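Local atomic coordinates of TIR protein (Paracoccus denitrificans PD1222, PDB entry 3H16), a protein that belongs to the TIR-domain family, whose members are built on a central parallel beta sheet flanked by helices. Residues I25-E30 with D34-L39; K69-S74 with R106-P111. All coordinates share one frame; numbering follows the deposited sequence.

Contact 1 of 2, residues I25-E30 with D34-L39; sequences ISHAWE and DFVEAL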
loop_
_atom_site.group_PDB
_atom_site.type_symbol
_atom_site.label_atom_id
_atom_site.label_comp_id
_atom_site.label_asym_id
_atom_site.label_seq_id
_atom_site.Cartn_x
_atom_site.Cartn_y
_atom_site.Cartn_z
ATOM N N ILE B 25 18.074 6.561 -2.504
ATOM C CA ILE B 25 17.949 5.175 -2.970
ATOM C C ILE B 25 19.071 4.229 -2.520
ATOM O O ILE B 25 20.153 4.211 -3.118
ATOM C CB ILE B 25 17.893 5.110 -4.510
ATOM C CG1 ILE B 25 16.852 6.085 -5.043
ATOM C CG2 ILE B 25 17.554 3.699 -4.953
ATOM C CD1 ILE B 25 16.738 6.088 -6.549
ATOM N N SER B 26 18.809 3.446 -1.475
ATOM C CA SER B 26 19.782 2.478 -0.965
ATOM C C SER B 26 19.873 1.334 -1.983
ATOM O O SER B 26 18.849 0.828 -2.454
ATOM C CB SER B 26 19.324 1.935 0.389
ATOM O OG SER B 26 20.273 1.035 0.930
ATOM N N HIS B 27 21.089 0.918 -2.318
ATOM C CA HIS B 27 21.271 -0.130 -3.310
ATOM C C HIS B 27 22.688 -0.686 -3.274
ATOM O O HIS B 27 23.613 -0.029 -2.780
ATOM C CB HIS B 27 21.042 0.448 -4.706
ATOM C CG HIS B 27 22.063 1.476 -5.098
ATOM N ND1 HIS B 27 22.044 2.767 -4.615
ATOM C CD2 HIS B 27 23.175 1.381 -5.866
ATOM C CE1 HIS B 27 23.098 3.421 -5.069
ATOM N NE2 HIS B 27 23.800 2.602 -5.831
ATOM N N ALA B 28 22.851 -1.886 -3.826
ATOM C CA ALA B 28 24.157 -2.543 -3.912
ATOM C C ALA B 28 24.894 -1.894 -5.094
ATOM O O ALA B 28 24.313 -1.713 -6.166
ATOM C CB ALA B 28 23.967 -4.050 -4.154
ATOM N N TRP B 29 26.166 -1.553 -4.912
ATOM C CA TRP B 29 26.911 -0.882 -5.975
ATOM C C TRP B 29 26.695 -1.456 -7.373
ATOM O O TRP B 29 26.574 -0.714 -8.350
ATOM C CB TRP B 29 28.412 -0.842 -5.657
ATOM C CG TRP B 29 29.152 -2.110 -5.915
ATOM C CD1 TRP B 29 29.455 -3.087 -5.008
ATOM C CD2 TRP B 29 29.714 -2.531 -7.165
ATOM N NE1 TRP B 29 30.174 -4.089 -5.615
ATOM C CE2 TRP B 29 30.349 -3.775 -6.938
ATOM C CE3 TRP B 29 29.747 -1.979 -8.454
ATOM C CZ2 TRP B 29 31.009 -4.476 -7.952
ATOM C CZ3 TRP B 29 30.405 -2.679 -9.465
ATOM C CH2 TRP B 29 31.025 -3.913 -9.205
ATOM N N GLU B 30 26.638 -2.775 -7.469
ATOM C CA GLU B 30 26.441 -3.430 -8.750
ATOM C C GLU B 30 25.176 -2.972 -9.476
ATOM O O GLU B 30 25.102 -3.052 -10.696
ATOM C CB GLU B 30 26.408 -4.949 -8.550
ATOM C CG GLU B 30 27.660 -5.501 -7.868
ATOM C CD GLU B 30 27.477 -5.725 -6.376
ATOM O OE1 GLU B 30 26.903 -4.853 -5.691
ATOM O OE2 GLU B 30 27.921 -6.780 -5.882
ATOM N N ASP B 34 23.222 0.331 -13.994
ATOM C CA ASP B 34 22.007 0.089 -14.765
ATOM C C ASP B 34 20.661 0.551 -14.205
ATOM O O ASP B 34 20.059 1.493 -14.729
ATOM C CB ASP B 34 21.914 -1.401 -15.100
ATOM C CG ASP B 34 21.850 -2.270 -13.857
ATOM O OD1 ASP B 34 22.714 -2.105 -12.970
ATOM O OD2 ASP B 34 20.935 -3.116 -13.766
ATOM N N PHE B 35 20.193 -0.112 -13.151
ATOM C CA PHE B 35 18.883 0.175 -12.559
ATOM C C PHE B 35 18.681 1.498 -11.832
ATOM O O PHE B 35 17.896 2.342 -12.261
ATOM C CB PHE B 35 18.485 -0.965 -11.613
ATOM C CG PHE B 35 17.072 -0.871 -11.108
ATOM C CD1 PHE B 35 15.997 -0.989 -11.982
ATOM C CD2 PHE B 35 16.817 -0.654 -9.758
ATOM C CE1 PHE B 35 14.687 -0.889 -11.523
ATOM C CE2 PHE B 35 15.508 -0.554 -9.287
ATOM C CZ PHE B 35 14.440 -0.672 -10.177
ATOM N N VAL B 36 19.374 1.659 -10.715
ATOM C CA VAL B 36 19.245 2.851 -9.903
ATOM C C VAL B 36 19.350 4.150 -10.689
ATOM O O VAL B 36 18.623 5.103 -10.408
ATOM C CB VAL B 36 20.280 2.830 -8.769
ATOM C CG1 VAL B 36 20.060 3.998 -7.830
ATOM C CG2 VAL B 36 20.152 1.523 -8.003
ATOM N N GLU B 37 20.236 4.194 -11.676
ATOM C CA GLU B 37 20.394 5.400 -12.475
ATOM C C GLU B 37 19.132 5.634 -13.293
ATOM O O GLU B 37 18.577 6.730 -13.285
ATOM C CB GLU B 37 21.611 5.278 -13.390
ATOM C CG GLU B 37 22.595 6.425 -13.236
ATOM C CD GLU B 37 23.911 6.166 -13.944
ATOM O OE1 GLU B 37 23.903 6.010 -15.186
ATOM O OE2 GLU B 37 24.953 6.117 -13.256
ATOM N N ALA B 38 18.675 4.597 -13.985
ATOM C CA ALA B 38 17.463 4.695 -14.789
ATOM C C ALA B 38 16.325 5.185 -13.909
ATOM O O ALA B 38 15.591 6.105 -14.265
ATOM C CB ALA B 38 17.111 3.341 -15.370
ATOM N N LEU B 39 16.190 4.555 -12.752
ATOM C CA LEU B 39 15.150 4.903 -11.795
ATOM C C LEU B 39 15.265 6.354 -11.300
ATOM O O LEU B 39 14.260 7.062 -11.180
ATOM C CB LEU B 39 15.203 3.914 -10.620
ATOM C CG LEU B 39 14.397 4.166 -9.342
ATOM C CD1 LEU B 39 12.987 4.636 -9.682
ATOM C CD2 LEU B 39 14.366 2.877 -8.513
#
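Val36 packs both methyl groups against His27 and one of them, CG1, against Ile25 as well, and this is where the contact is tight. Its CG1 lies over one face of the His27 imidazole, a CH-pi contact with Val36 CG1 4.1 Å from the ring centroid. The same methyl meets Ile25 tip to tip, Val36 CG1 to Ile25 CG2 at 3.8 Å. The other methyl, Val36 CG2, comes within 3.5 Å of His27 CG. The ring is fixed in this pose because ND1 of His27 donates to Ile25 O at 2.8 Å, nearly straight at 167°, with the acceptor almost in the ring plane; chi1 of 65° turns the imidazole back along its own strand to make that bond. One helical turn on, Leu39 CG reaches Ile25 CD1 at 4.1 Å. Branched aliphatic side chains suit the gap, the axes of the short helix and strand segments approaching to 9.7 Å, the usual spacing of a helix on a sheet. The other end is loose: Asp34, exposed and poorly ordered, only nears Glu30 O with OD1, two acceptors without a bond, while the Glu30 carboxylate turns to a salt bridge with Lys88. Running nearly antiparallel at 162°, strand and helix are the first two elements of the beta-alpha-beta unit completed by strand 50-57.

Contact 2 of 2, residues K69-S74 with R106-P111; sequences KGLGSS and RSRILP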
loop_
_atom_site.group_PDB
_atom_site.type_symbol
_atom_site.label_atom_id
_atom_site.label_comp_id
_atom_site.label_asym_id
_atom_site.label_seq_id
_atom_site.Cartn_x
_atom_site.Cartn_y
_atom_site.Cartn_z
ATOM N N LYS B 69 21.590 8.117 7.907
ATOM C CA LYS B 69 22.031 9.266 7.132
ATOM C C LYS B 69 20.962 9.640 6.115
ATOM O O LYS B 69 20.471 10.771 6.110
ATOM C CB LYS B 69 23.341 8.943 6.404
ATOM C CG LYS B 69 23.853 10.057 5.498
ATOM C CD LYS B 69 25.074 9.608 4.704
ATOM C CE LYS B 69 25.501 10.650 3.680
ATOM N NZ LYS B 69 26.587 10.136 2.790
ATOM N N GLY B 70 20.602 8.682 5.260
ATOM C CA GLY B 70 19.592 8.933 4.248
ATOM C C GLY B 70 18.289 9.492 4.798
ATOM O O GLY B 70 17.680 10.387 4.206
ATOM N N LEU B 71 17.860 8.967 5.940
ATOM C CA LEU B 71 16.620 9.404 6.552
ATOM C C LEU B 71 16.775 10.730 7.276
ATOM O O LEU B 71 15.788 11.408 7.569
ATOM C CB LEU B 71 16.104 8.322 7.508
ATOM C CG LEU B 71 15.455 7.109 6.834
ATOM C CD1 LEU B 71 15.340 5.951 7.809
ATOM C CD2 LEU B 71 14.089 7.508 6.320
ATOM N N GLY B 72 18.018 11.108 7.547
ATOM C CA GLY B 72 18.270 12.361 8.236
ATOM C C GLY B 72 18.084 13.599 7.375
ATOM O O GLY B 72 17.918 14.700 7.901
ATOM N N SER B 73 18.102 13.427 6.055
ATOM C CA SER B 73 17.951 14.553 5.133
ATOM C C SER B 73 16.900 14.300 4.050
ATOM O O SER B 73 16.657 15.161 3.207
ATOM C CB SER B 73 19.289 14.849 4.452
ATOM O OG SER B 73 20.356 14.788 5.379
ATOM N N SER B 74 16.285 13.121 4.066
ATOM C CA SER B 74 15.282 12.781 3.066
ATOM C C SER B 74 13.946 12.518 3.718
ATOM O O SER B 74 13.868 12.263 4.918
ATOM C CB SER B 74 15.700 11.532 2.285
ATOM O OG SER B 74 17.031 11.634 1.806
ATOM N N ARG B 106 2.728 3.853 8.160
ATOM C CA ARG B 106 3.523 3.691 6.956
ATOM C C ARG B 106 5.009 3.712 7.296
ATOM O O ARG B 106 5.412 4.224 8.338
ATOM C CB ARG B 106 3.189 4.799 5.954
ATOM C CG ARG B 106 1.712 4.874 5.600
ATOM C CD ARG B 106 1.459 5.646 4.299
ATOM N NE ARG B 106 1.679 4.836 3.097
ATOM C CZ ARG B 106 2.869 4.562 2.564
ATOM N NH1 ARG B 106 3.982 5.033 3.114
ATOM N NH2 ARG B 106 2.947 3.811 1.473
ATOM N N SER B 107 5.815 3.134 6.411
ATOM C CA SER B 107 7.256 3.082 6.607
ATOM C C SER B 107 7.910 4.161 5.763
ATOM O O SER B 107 7.369 4.560 4.736
ATOM C CB SER B 107 7.798 1.711 6.193
ATOM O OG SER B 107 7.439 1.400 4.855
ATOM N N ARG B 108 9.067 4.643 6.202
ATOM C CA ARG B 108 9.770 5.673 5.447
ATOM C C ARG B 108 10.743 5.019 4.483
ATOM O O ARG B 108 11.440 5.696 3.731
ATOM C CB ARG B 108 10.513 6.631 6.385
ATOM C CG ARG B 108 9.610 7.596 7.148
ATOM C CD ARG B 108 10.428 8.500 8.053
ATOM N NE ARG B 108 11.246 9.442 7.297
ATOM C CZ ARG B 108 12.251 10.140 7.817
ATOM N NH1 ARG B 108 12.564 9.994 9.096
ATOM N NH2 ARG B 108 12.935 10.991 7.064
ATOM N N ILE B 109 10.788 3.694 4.511
ATOM C CA ILE B 109 11.656 2.954 3.613
ATOM C C ILE B 109 10.813 2.041 2.731
ATOM O O ILE B 109 10.208 1.071 3.195
ATOM C CB ILE B 109 12.695 2.123 4.382
ATOM C CG1 ILE B 109 13.621 3.062 5.153
ATOM C CG2 ILE B 109 13.514 1.282 3.415
ATOM C CD1 ILE B 109 14.711 2.350 5.910
ATOM N N LEU B 110 10.775 2.380 1.448
ATOM C CA LEU B 110 10.011 1.630 0.474
ATOM C C LEU B 110 10.922 0.688 -0.272
ATOM O O LEU B 110 11.904 1.108 -0.893
ATOM C CB LEU B 110 9.331 2.594 -0.497
ATOM C CG LEU B 110 8.481 3.675 0.185
ATOM C CD1 LEU B 110 7.845 4.557 -0.857
ATOM C CD2 LEU B 110 7.402 3.023 1.041
ATOM N N PRO B 111 10.632 -0.613 -0.196
ATOM C CA PRO B 111 11.455 -1.606 -0.891
ATOM C C PRO B 111 10.945 -1.857 -2.307
ATOM O O PRO B 111 9.748 -1.734 -2.580
ATOM C CB PRO B 111 11.313 -2.845 -0.006
ATOM C CG PRO B 111 9.888 -2.752 0.430
ATOM C CD PRO B 111 9.713 -1.263 0.758
#
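The last turn of helix 63-73 faces the loop that leads into strand 109-113, with the CA atoms of Leu71 and Arg108 7.9 Å apart. From there Arg108 reaches across to the helix end. A bend at chi3 (69°) brings its guanidinium under the leucine, so that Leu71 CD2 sits over the centre of one face, 3.5 Å from Arg108 CZ. NH2 of Arg108 donates to Leu71 O at 2.9 Å, along a lone pair in the carbonyl plane although that oxygen is tilted 28° from the plane of the guanidinium. Arginine suits this place, since the partial negative charge of a carbonyl at a helix C terminus, here Leu71 O, probably favours a cation. Ser74 O, where the chain enters strand 74-81, gives the same nitrogen a second, weak bond, short at 2.7 Å but bent to 119°, at the edge of the group. Leucine adds the apolar part: its side chain crosses that of Ile109 at about a right angle, Leu71 CD1 meeting Ile109 CD1 at 4.1 Å. Serine suits the turn, since Ser74 OG donates to Gly70 O at 2.8 Å and receives Trp51 NE1. Around this contact, Arg108 NE bonds Arg75 O of strand 74-81, Ile109 packs on Val79 of that strand and Leu71 on Phe24 of strand 21-28. At the start of the loop, Arg106 NE bonds Ser125 O of the second subunit, and in the strand Leu110 packs on helix 141-153.

How the contacts relate
From the N terminus, contact 1 comes first: three residues separate its segments, so it closes the short turn from strand 21-28 into helix 32-45, tying that helix to one face of the sheet. The chain then runs through strand 50-57 before contact 2 opens near the end of helix 63-73, on the opposite face. There 31 residues separate the segments, among them nearly all of strand 74-81 and helices 83-86 and 92-95, and the contact ties the helix end to the entry of strand 109-113. The two are in series, neither nested nor crossed. The centres of contact 1 and contact 2 lie about 16 Å apart. Strand 74-81 lies between strands 21-28 and 109-113 in the shared parallel sheet.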